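Neural CELL adhesion molecule 1,140 KDA isoform (PDB 2VKW) acts as a neural cell adhesion receptor, and its tandem fibronectin type III domains probably form part of the extracellular region that supports contact between cells. Local coordinates at residues Val145-Leu150 against Ala176-Tyr181; Asn124-Asn129 against Val167-Leu172; Val26-Pro31 against Val83-Leu88; Tyr42-Arg47 against Val70-Leu75. All blocks are in the same frame, centred on the assembly; numbering follows the deposited sequence.

The four contacts illustrate one sandwich design built twice in a single chain. Interactions 3 and 4 come first, in the first fibronectin type III domain, with interaction 4 nested inside the loop that interaction 3 closes. Both join a strand of the three-stranded sheet to one of the four-stranded sheet, and their centres lie about 10 Å apart. Interactions 1 and 2 follow in the second domain, centres about 11 Å apart; interaction 1 pairs neighbours in the four-stranded sheet, interaction 2 in the three-stranded sheet facing it. Their segments interleave, and Y147 and V180 pack on L169. Contacts in different domains, centres about 34 to 39 Å apart, do not touch, consistent with two separately packed cores.

Interaction 1 of 4, residues Val145-Leu150 against Ala176-Tyr181; sequences VRYRAL and AEYEVY. With SO4 (sulfate ion), chain D.
In the four-stranded sheet of the second fibronectin type III domain, strands 142-149 (C) and 177-186 (F) pair antiparallel, R146 facing Y181 and R148 facing E179. R146 and Y181 exchange two nearly straight backbone bonds, R146 N to Y181 O at 2.9 Å and Y181 N to R146 O at 2.7 Å; the double link between R148 and E179 is longer. Just past the strand, L150 N still donates to E177 O.

Above the sheet, the side chains of R148 and E179 run alongside each other in the same direction and close a salt bridge, R148 NH1 to E179 OE1, of 2.6 Å. The carboxylate oxygen lies 19° out of the guanidinium plane. E179 CG sits between the backbone N and the carbonyl carbon (chi1 55°), and the chain runs on extended, which carries the carboxylate up beside R148. L150 CD2 crosses it at 3.6 Å from E179 CG. R148 NH2 also makes a weak bond to O4 of a sulfate, probably from the crystallisation liquor, which K41 of the second subunit holds as well.

The face bearing Y147, A149, Y178 and V180 turns to the core of the β-sandwich. Here A149 CB forms a CH-π contact, 4.0 Å from the centroid of the Y178 ring and over its face. Y178 CD2 comes to the edge of the Y147 ring, 4.1 Å from Y147 CD1, while Y178 OH is bonded to D173 N.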
# COMPACT_ATOMS: atom_id res chain seq x y z
N VAL A 145 12.33 12.83 1.10
CA VAL A 145 11.86 12.35 -0.19
C VAL A 145 12.98 11.81 -1.08
O VAL A 145 13.94 12.53 -1.39
CB VAL A 145 11.12 13.48 -0.95
CG1 VAL A 145 10.65 12.98 -2.30
CG2 VAL A 145 9.93 13.96 -0.12
N ARG A 146 12.85 10.55 -1.47
CA ARG A 146 13.80 9.87 -2.36
C ARG A 146 13.02 9.54 -3.63
O ARG A 146 11.92 8.98 -3.55
CB ARG A 146 14.31 8.57 -1.74
CG ARG A 146 15.52 8.70 -0.85
CD ARG A 146 16.77 8.98 -1.67
NE ARG A 146 17.99 8.96 -0.86
CZ ARG A 146 19.21 9.22 -1.33
NH1 ARG A 146 19.38 9.52 -2.61
NH2 ARG A 146 20.25 9.19 -0.51
N TYR A 147 13.57 9.89 -4.79
CA TYR A 147 12.88 9.61 -6.04
C TYR A 147 13.89 9.40 -7.16
O TYR A 147 15.02 9.87 -7.07
CB TYR A 147 11.92 10.75 -6.38
CG TYR A 147 12.57 11.96 -7.01
CD1 TYR A 147 12.50 12.18 -8.38
CD2 TYR A 147 13.24 12.91 -6.23
CE1 TYR A 147 13.08 13.30 -8.97
CE2 TYR A 147 13.82 14.04 -6.81
CZ TYR A 147 13.73 14.22 -8.19
OH TYR A 147 14.30 15.34 -8.77
N ARG A 148 13.46 8.72 -8.22
CA ARG A 148 14.32 8.41 -9.36
C ARG A 148 13.45 7.92 -10.52
O ARG A 148 12.32 7.47 -10.30
CB ARG A 148 15.24 7.26 -9.00
CG ARG A 148 14.45 5.94 -8.99
CD ARG A 148 15.11 4.76 -8.33
NE ARG A 148 16.02 4.04 -9.20
CZ ARG A 148 16.09 2.71 -9.26
NH1 ARG A 148 15.30 1.97 -8.50
NH2 ARG A 148 16.97 2.14 -10.07
N ALA A 149 13.99 7.98 -11.73
CA ALA A 149 13.30 7.46 -12.90
C ALA A 149 13.77 6.01 -12.84
O ALA A 149 14.94 5.77 -12.58
CB ALA A 149 13.82 8.12 -14.17
N LEU A 150 12.88 5.05 -13.07
CA LEU A 150 13.29 3.65 -12.99
C LEU A 150 14.52 3.34 -13.85
O LEU A 150 15.27 2.41 -13.56
CB LEU A 150 12.13 2.74 -13.40
CG LEU A 150 10.83 2.89 -12.60
CD1 LEU A 150 9.91 1.72 -12.96
CD2 LEU A 150 11.13 2.89 -11.10
N ALA A 176 8.76 8.47 -19.06
CA ALA A 176 9.52 7.73 -18.08
C ALA A 176 8.72 7.39 -16.83
O ALA A 176 7.84 8.16 -16.42
CB ALA A 176 10.76 8.52 -17.69
N GLU A 177 9.04 6.26 -16.21
CA GLU A 177 8.35 5.85 -15.00
C GLU A 177 9.18 6.27 -13.79
O GLU A 177 10.39 6.08 -13.77
CB GLU A 177 8.16 4.34 -14.98
CG GLU A 177 7.42 3.81 -16.18
CD GLU A 177 7.18 2.32 -16.09
OE1 GLU A 177 6.38 1.90 -15.22
OE2 GLU A 177 7.81 1.58 -16.87
N TYR A 178 8.52 6.85 -12.80
CA TYR A 178 9.19 7.31 -11.59
C TYR A 178 8.69 6.65 -10.31
O TYR A 178 7.50 6.40 -10.16
CB TYR A 178 9.02 8.82 -11.43
CG TYR A 178 9.93 9.68 -12.27
CD1 TYR A 178 9.63 9.97 -13.60
CD2 TYR A 178 11.10 10.22 -11.73
CE1 TYR A 178 10.47 10.77 -14.37
CE2 TYR A 178 11.94 11.02 -12.49
CZ TYR A 178 11.62 11.29 -13.81
OH TYR A 178 12.47 12.07 -14.55
N GLU A 179 9.60 6.36 -9.39
CA GLU A 179 9.17 5.83 -8.10
C GLU A 179 9.56 6.87 -7.05
O GLU A 179 10.63 7.48 -7.13
CB GLU A 179 9.78 4.45 -7.79
CG GLU A 179 11.28 4.31 -7.83
CD GLU A 179 11.75 2.93 -7.35
OE1 GLU A 179 12.95 2.61 -7.50
OE2 GLU A 179 10.92 2.17 -6.82
N VAL A 180 8.67 7.10 -6.10
CA VAL A 180 8.90 8.08 -5.05
C VAL A 180 8.71 7.46 -3.68
O VAL A 180 7.70 6.80 -3.43
CB VAL A 180 7.92 9.28 -5.20
CG1 VAL A 180 8.17 10.30 -4.09
CG2 VAL A 180 8.07 9.93 -6.56
N TYR A 181 9.68 7.68 -2.79
CA TYR A 181 9.62 7.18 -1.41
C TYR A 181 9.64 8.35 -0.43
O TYR A 181 10.52 9.21 -0.47
CB TYR A 181 10.78 6.23 -1.11
CG TYR A 181 10.67 4.90 -1.84
CD1 TYR A 181 10.87 4.83 -3.22
CD2 TYR A 181 10.31 3.74 -1.16
CE1 TYR A 181 10.71 3.63 -3.91
CE2 TYR A 181 10.15 2.52 -1.85
CZ TYR A 181 10.35 2.49 -3.22
OH TYR A 181 10.21 1.31 -3.93
S SO4 D . 17.45 -1.24 -11.19
O1 SO4 D . 17.25 -1.82 -12.53
O2 SO4 D . 18.44 -2.03 -10.43
O3 SO4 D . 16.17 -1.22 -10.47
O4 SO4 D . 17.93 0.15 -11.35

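Interaction 2 of 4, residues Asn124-Asn129 against Val167-Leu172; sequences NSIKVN and VMLKSL
I126 and L169 stand side by side and point the same way, into the protein interior. The first torsion of I126 puts CG1 opposite the backbone N (chi1 -178°), and it is the other branch, CG2, that lies against the neighbour, 3.6 Å from L169 CB. V128 and V167 repeat this parallel posture two residues along, with V167 CG1 resting 3.6 Å from V128 CB. Each of these two pairs is also clasped by two backbone hydrogen bonds, and K127 and M168 form the non-hydrogen-bonded pair between them.

On the other face, K127 and M168 behave differently. The lysine chain runs out fully extended, whereas the methionine bends twice and curls its methyl back over the partner strand, M168 CE lying 3.8 Å from K127 CB. This is the pairing of strands 126-131 (B) and 166-169 (E) in the three-stranded sheet of the fibronectin type III sandwich; I126 and V128 both reach F196 of the opposing sheet, and I126 also meets F198.

Beyond the strands the chains remain close. L172 N donates to N124 O at 3.1 Å, and the L172 side chain covers that same carbonyl before its CD1 reaches S125 CA at 3.8 Å. N124 in turn lays its CB against L172 O, 3.5 Å away. A water accepts a hydrogen bond from S171 N at 2.9 Å and donates a weak one to N124 O. S125 OG, by contrast, turns to the D122 carboxylate, which also takes the N-H of N124.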
# COMPACT_ATOMS: atom_id res chain seq x y z
N ASN A 124 5.31 16.59 -17.47
CA ASN A 124 6.57 16.09 -16.95
C ASN A 124 6.86 16.62 -15.55
O ASN A 124 8.00 16.97 -15.23
CB ASN A 124 7.73 16.49 -17.86
CG ASN A 124 7.95 17.98 -17.88
OD1 ASN A 124 9.08 18.46 -17.95
ND2 ASN A 124 6.86 18.73 -17.83
N SER A 125 5.82 16.69 -14.72
CA SER A 125 5.99 17.16 -13.36
C SER A 125 4.86 16.61 -12.50
O SER A 125 3.90 16.04 -13.02
CB SER A 125 6.02 18.70 -13.30
OG SER A 125 4.77 19.27 -13.66
N ILE A 126 4.98 16.79 -11.19
CA ILE A 126 3.98 16.27 -10.30
C ILE A 126 4.08 16.91 -8.93
O ILE A 126 5.16 17.26 -8.47
CB ILE A 126 4.14 14.75 -10.14
CG1 ILE A 126 3.06 14.18 -9.22
CG2 ILE A 126 5.52 14.44 -9.56
CD1 ILE A 126 3.18 12.68 -8.99
N LYS A 127 2.93 17.08 -8.29
CA LYS A 127 2.90 17.65 -6.96
C LYS A 127 2.44 16.52 -6.06
O LYS A 127 1.36 15.97 -6.28
CB LYS A 127 1.91 18.81 -6.88
CG LYS A 127 1.82 19.45 -5.49
CD LYS A 127 0.76 20.54 -5.43
CE LYS A 127 0.77 21.25 -4.10
NZ LYS A 127 -0.31 22.27 -4.02
N VAL A 128 3.26 16.17 -5.08
CA VAL A 128 2.91 15.10 -4.15
C VAL A 128 2.45 15.71 -2.83
O VAL A 128 3.27 16.19 -2.05
CB VAL A 128 4.12 14.18 -3.87
CG1 VAL A 128 3.75 13.14 -2.83
CG2 VAL A 128 4.56 13.50 -5.16
N ASN A 129 1.14 15.70 -2.58
CA ASN A 129 0.61 16.24 -1.33
C ASN A 129 0.76 15.19 -0.24
O ASN A 129 0.41 14.03 -0.44
CB ASN A 129 -0.88 16.62 -1.47
CG ASN A 129 -1.11 17.76 -2.45
OD1 ASN A 129 -1.73 17.57 -3.50
ND2 ASN A 129 -0.62 18.95 -2.11
N VAL A 167 5.64 18.16 -1.91
CA VAL A 167 6.91 18.26 -2.60
C VAL A 167 6.59 18.34 -4.10
O VAL A 167 5.69 17.68 -4.59
CB VAL A 167 7.81 17.04 -2.32
CG1 VAL A 167 7.14 15.78 -2.78
CG2 VAL A 167 9.15 17.22 -3.02
N MET A 168 7.33 19.18 -4.81
CA MET A 168 7.11 19.35 -6.23
C MET A 168 8.26 18.79 -7.05
O MET A 168 9.42 19.14 -6.83
CB MET A 168 6.90 20.83 -6.55
CG MET A 168 5.79 21.45 -5.71
SD MET A 168 4.65 22.44 -6.67
CE MET A 168 4.44 21.38 -8.15
N LEU A 169 7.93 17.90 -7.98
CA LEU A 169 8.93 17.29 -8.85
C LEU A 169 8.68 17.84 -10.24
O LEU A 169 7.63 17.62 -10.83
CB LEU A 169 8.79 15.77 -8.83
CG LEU A 169 8.91 15.16 -7.42
CD1 LEU A 169 8.70 13.65 -7.47
CD2 LEU A 169 10.28 15.50 -6.86
N LYS A 170 9.66 18.58 -10.76
CA LYS A 170 9.55 19.21 -12.07
C LYS A 170 10.72 18.81 -12.97
O LYS A 170 11.60 18.05 -12.56
CB LYS A 170 9.55 20.74 -11.92
CG LYS A 170 8.50 21.29 -10.97
CD LYS A 170 8.59 22.82 -10.87
CE LYS A 170 7.44 23.40 -10.03
NZ LYS A 170 7.55 24.87 -9.75
N SER A 171 10.71 19.35 -14.19
CA SER A 171 11.75 19.11 -15.17
C SER A 171 12.09 17.63 -15.25
O SER A 171 13.26 17.26 -15.25
CB SER A 171 13.02 19.90 -14.80
OG SER A 171 12.74 21.28 -14.64
N LEU A 172 11.06 16.80 -15.33
CA LEU A 172 11.25 15.36 -15.37
C LEU A 172 11.45 14.83 -16.79
O LEU A 172 11.05 15.47 -17.76
CB LEU A 172 10.05 14.66 -14.72
CG LEU A 172 9.83 15.07 -13.25
CD1 LEU A 172 8.57 14.41 -12.70
CD2 LEU A 172 11.05 14.67 -12.43
O HOH W 1 8.35 20.41 -15.41

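Interaction 3 of 4, residues Val26-Pro31 against Val83-Leu88; sequences VQFDEP and VRLAAL
V26 meets two residues of the facing strand with its two methyl branches. CG1 reaches tip to tip toward L85, 3.9 Å from L85 CD1, while CG2 makes a looser approach to V83 CG2 at 4.4 Å. Q27 points away, and the next inward residue, F28, comes to the same leucine methyl. The aromatic side chain crosses that of L85 at about a right angle, and L85 CD1 nestles at the root of the ring, 3.6 Å from both F28 CB and F28 CG. That single methyl therefore touches both V26 and F28, which approach it from directions roughly at right angles. The F28 ring also meets Y42 edge-to-face, which ties it to the neighbouring strand of the opposite sheet. After D29 and E30, both turned outward, P31 brings its ring back inward, with P31 CG 3.8 Å from A87 CB. No hydrogen bond spans the two segments: the short strand axes stay 9.7 Å apart at their closest and cross at -40°, a separation filled by apolar side chains. Strands 24-29 (B) and 80-89 (F), facing each other, contribute to the hydrophobic core between the two sheets of a fibronectin type III β-sandwich.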
# COMPACT_ATOMS: atom_id res chain seq x y z
N VAL A 26 -9.65 -0.54 12.84
CA VAL A 26 -10.69 -1.42 13.34
C VAL A 26 -11.07 -2.41 12.25
O VAL A 26 -11.59 -2.01 11.21
CB VAL A 26 -11.94 -0.60 13.74
CG1 VAL A 26 -13.08 -1.52 14.18
CG2 VAL A 26 -11.56 0.38 14.85
N GLN A 27 -10.80 -3.69 12.49
CA GLN A 27 -11.15 -4.73 11.52
C GLN A 27 -12.50 -5.28 11.92
O GLN A 27 -12.69 -5.72 13.05
CB GLN A 27 -10.13 -5.86 11.54
CG GLN A 27 -8.74 -5.45 11.10
CD GLN A 27 -7.81 -6.63 10.96
OE1 GLN A 27 -8.05 -7.53 10.17
NE2 GLN A 27 -6.73 -6.64 11.75
N PHE A 28 -13.44 -5.28 10.98
CA PHE A 28 -14.78 -5.75 11.29
C PHE A 28 -15.44 -6.46 10.12
O PHE A 28 -15.01 -6.33 8.97
CB PHE A 28 -15.65 -4.57 11.71
CG PHE A 28 -15.97 -3.63 10.59
CD1 PHE A 28 -17.18 -3.71 9.91
CD2 PHE A 28 -15.03 -2.69 10.16
CE1 PHE A 28 -17.46 -2.87 8.83
CE2 PHE A 28 -15.30 -1.85 9.08
CZ PHE A 28 -16.52 -1.94 8.42
N ASP A 29 -16.49 -7.20 10.43
CA ASP A 29 -17.26 -7.91 9.42
C ASP A 29 -18.54 -7.11 9.22
O ASP A 29 -19.06 -6.51 10.16
CB ASP A 29 -17.64 -9.31 9.91
CG ASP A 29 -16.43 -10.20 10.16
OD1 ASP A 29 -15.61 -10.37 9.23
OD2 ASP A 29 -16.31 -10.73 11.28
N GLU A 30 -19.03 -7.08 7.98
CA GLU A 30 -20.26 -6.36 7.69
C GLU A 30 -21.41 -7.05 8.39
O GLU A 30 -21.33 -8.23 8.73
CB GLU A 30 -20.52 -6.32 6.18
CG GLU A 30 -19.48 -5.55 5.38
CD GLU A 30 -18.28 -6.40 4.98
OE1 GLU A 30 -17.88 -7.30 5.76
OE2 GLU A 30 -17.72 -6.15 3.89
N PRO A 31 -22.50 -6.32 8.64
CA PRO A 31 -23.66 -6.92 9.31
C PRO A 31 -24.11 -8.14 8.51
O PRO A 31 -24.08 -8.11 7.28
CB PRO A 31 -24.70 -5.80 9.28
CG PRO A 31 -23.86 -4.57 9.34
CD PRO A 31 -22.74 -4.89 8.38
N VAL A 83 -14.45 0.81 21.68
CA VAL A 83 -14.96 1.24 20.38
C VAL A 83 -16.10 0.34 19.93
O VAL A 83 -16.12 -0.85 20.27
CB VAL A 83 -13.84 1.24 19.31
CG1 VAL A 83 -13.23 -0.14 19.17
CG2 VAL A 83 -14.39 1.70 17.98
N ARG A 84 -17.04 0.90 19.18
CA ARG A 84 -18.19 0.16 18.68
C ARG A 84 -18.64 0.70 17.33
O ARG A 84 -18.34 1.85 16.98
CB ARG A 84 -19.35 0.20 19.68
CG ARG A 84 -19.89 1.59 19.96
CD ARG A 84 -20.86 1.59 21.13
NE ARG A 84 -21.35 2.94 21.41
CZ ARG A 84 -22.16 3.26 22.41
NH1 ARG A 84 -22.59 2.33 23.25
NH2 ARG A 84 -22.57 4.51 22.55
N LEU A 85 -19.34 -0.12 16.57
CA LEU A 85 -19.79 0.27 15.23
C LEU A 85 -21.26 0.01 14.99
O LEU A 85 -21.86 -0.86 15.61
CB LEU A 85 -19.00 -0.51 14.16
CG LEU A 85 -17.48 -0.50 14.22
CD1 LEU A 85 -16.92 -1.62 13.36
CD2 LEU A 85 -16.96 0.85 13.77
N ALA A 86 -21.84 0.77 14.08
CA ALA A 86 -23.25 0.63 13.72
C ALA A 86 -23.33 0.90 12.22
O ALA A 86 -22.49 1.61 11.68
CB ALA A 86 -24.10 1.65 14.47
N ALA A 87 -24.34 0.33 11.57
CA ALA A 87 -24.50 0.50 10.13
C ALA A 87 -25.76 1.30 9.78
O ALA A 87 -26.79 1.16 10.44
CB ALA A 87 -24.55 -0.85 9.45
N LEU A 88 -25.66 2.13 8.75
CA LEU A 88 -26.78 2.93 8.31
C LEU A 88 -27.17 2.57 6.88
O LEU A 88 -26.30 2.45 6.01
CB LEU A 88 -26.42 4.42 8.35
CG LEU A 88 -27.42 5.40 7.72
CD1 LEU A 88 -28.45 5.80 8.75
CD2 LEU A 88 -26.69 6.63 7.21

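Interaction 4 of 4, residues Tyr42-Arg47 against Val70-Leu75; sequences YKAEWR and VTIVGL
W46 and I72 face each other across the interior of the first fibronectin type III domain, one on strand 41-48 (C) of the four-stranded sheet and the other on strand 69-72 (E) of the three-stranded sheet. No hydrogen bond crosses between the segments, and the two sheets are held together here by ring and apolar contacts.

The principal interaction is a CH-π contact. I72 CG2 sits over the six-membered ring of W46, 3.4 Å from the ring centroid and 16° from the ring normal, so the methyl is planted squarely on the indole face. Two torsions make this possible: W46 carries its ring between the backbone N and the carbonyl carbon (chi1 60°), while I72 turns CG2 opposite its own backbone N. The two side chains slide past one another in opposite directions. H55 of the adjoining strand also meets the W46 ring, with the planes inclined at about 45°.

Among the polar groups, V73 O comes obliquely to the indole, 3.9 Å from W46 CZ2. E45 points away from strand 69-72 and forms a salt bridge with R84 of its own sheet; T71 O accepts from Y59 OH.

The remaining contacts are plainly apolar. A44 CB, two residues before W46 on the same strand, touches I72 CG1 only loosely, at 4.5 Å; A44 also packs on L85 and I72 on V83. Beyond the turn at G74, L75 crosses the tryptophan obliquely, its CD2 methyl lying 3.4 Å from W46 NE1 and 3.5 Å from W46 CD1.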
# COMPACT_ATOMS: atom_id res chain seq x y z
N TYR A 42 -21.00 3.57 7.98
CA TYR A 42 -20.77 2.93 9.25
C TYR A 42 -20.50 4.07 10.21
O TYR A 42 -19.91 5.08 9.83
CB TYR A 42 -19.56 2.00 9.18
CG TYR A 42 -19.83 0.70 8.47
CD1 TYR A 42 -20.42 -0.37 9.14
CD2 TYR A 42 -19.53 0.56 7.12
CE1 TYR A 42 -20.71 -1.56 8.48
CE2 TYR A 42 -19.82 -0.62 6.44
CZ TYR A 42 -20.41 -1.68 7.12
OH TYR A 42 -20.70 -2.84 6.45
N LYS A 43 -20.96 3.91 11.45
CA LYS A 43 -20.72 4.93 12.45
C LYS A 43 -19.85 4.32 13.53
O LYS A 43 -20.21 3.31 14.13
CB LYS A 43 -22.02 5.44 13.07
CG LYS A 43 -21.79 6.61 14.03
CD LYS A 43 -23.09 7.23 14.52
CE LYS A 43 -22.82 8.53 15.26
NZ LYS A 43 -23.96 8.92 16.14
N ALA A 44 -18.69 4.91 13.76
CA ALA A 44 -17.79 4.40 14.78
C ALA A 44 -17.87 5.32 15.98
O ALA A 44 -17.98 6.55 15.84
CB ALA A 44 -16.36 4.34 14.26
N GLU A 45 -17.83 4.72 17.16
CA GLU A 45 -17.89 5.46 18.40
C GLU A 45 -16.82 4.95 19.34
O GLU A 45 -16.58 3.75 19.43
CB GLU A 45 -19.27 5.27 19.03
CG GLU A 45 -20.39 5.97 18.28
CD GLU A 45 -21.73 5.29 18.50
OE1 GLU A 45 -22.02 4.90 19.65
OE2 GLU A 45 -22.50 5.16 17.51
N TRP A 46 -16.16 5.87 20.03
CA TRP A 46 -15.13 5.46 20.97
C TRP A 46 -15.08 6.36 22.20
O TRP A 46 -15.40 7.54 22.15
CB TRP A 46 -13.77 5.40 20.27
CG TRP A 46 -13.31 6.68 19.67
CD1 TRP A 46 -12.40 7.55 20.19
CD2 TRP A 46 -13.73 7.23 18.42
NE1 TRP A 46 -12.22 8.60 19.34
CE2 TRP A 46 -13.02 8.43 18.24
CE3 TRP A 46 -14.64 6.82 17.43
CZ2 TRP A 46 -13.19 9.24 17.11
CZ3 TRP A 46 -14.81 7.63 16.30
CH2 TRP A 46 -14.09 8.82 16.15
N ARG A 47 -14.67 5.76 23.31
CA ARG A 47 -14.60 6.46 24.57
C ARG A 47 -13.39 5.94 25.35
O ARG A 47 -13.22 4.73 25.52
CB ARG A 47 -15.90 6.18 25.34
CG ARG A 47 -16.06 6.88 26.68
CD ARG A 47 -17.38 6.46 27.33
NE ARG A 47 -17.41 5.02 27.62
CZ ARG A 47 -16.74 4.43 28.61
NH1 ARG A 47 -15.98 5.15 29.42
NH2 ARG A 47 -16.81 3.12 28.77
N VAL A 70 -11.90 0.53 9.34
CA VAL A 70 -12.27 1.93 9.46
C VAL A 70 -11.16 2.43 10.37
O VAL A 70 -10.73 1.71 11.28
CB VAL A 70 -13.65 2.14 10.15
CG1 VAL A 70 -14.77 1.69 9.22
CG2 VAL A 70 -13.72 1.41 11.47
N THR A 71 -10.65 3.63 10.11
CA THR A 71 -9.57 4.15 10.93
C THR A 71 -9.97 5.30 11.83
O THR A 71 -10.25 6.40 11.37
CB THR A 71 -8.39 4.60 10.05
OG1 THR A 71 -7.85 3.47 9.36
CG2 THR A 71 -7.30 5.23 10.90
N ILE A 72 -9.98 5.03 13.13
CA ILE A 72 -10.33 6.04 14.13
C ILE A 72 -9.10 6.91 14.37
O ILE A 72 -7.98 6.39 14.46
CB ILE A 72 -10.74 5.37 15.43
CG1 ILE A 72 -12.01 4.54 15.19
CG2 ILE A 72 -10.97 6.42 16.51
CD1 ILE A 72 -12.32 3.59 16.31
N VAL A 73 -9.30 8.22 14.47
CA VAL A 73 -8.18 9.14 14.67
C VAL A 73 -8.37 10.03 15.90
O VAL A 73 -9.40 9.99 16.57
CB VAL A 73 -7.99 10.04 13.42
CG1 VAL A 73 -7.60 9.20 12.21
CG2 VAL A 73 -9.28 10.80 13.12
N GLY A 74 -7.36 10.84 16.21
CA GLY A 74 -7.43 11.74 17.34
C GLY A 74 -7.35 11.10 18.72
O GLY A 74 -7.89 11.64 19.68
N LEU A 75 -6.69 9.97 18.83
CA LEU A 75 -6.56 9.29 20.12
C LEU A 75 -5.29 9.72 20.86
O LEU A 75 -4.34 10.19 20.24
CB LEU A 75 -6.53 7.77 19.92
CG LEU A 75 -7.61 7.16 19.01
CD1 LEU A 75 -7.50 5.65 19.04
CD2 LEU A 75 -9.00 7.59 19.48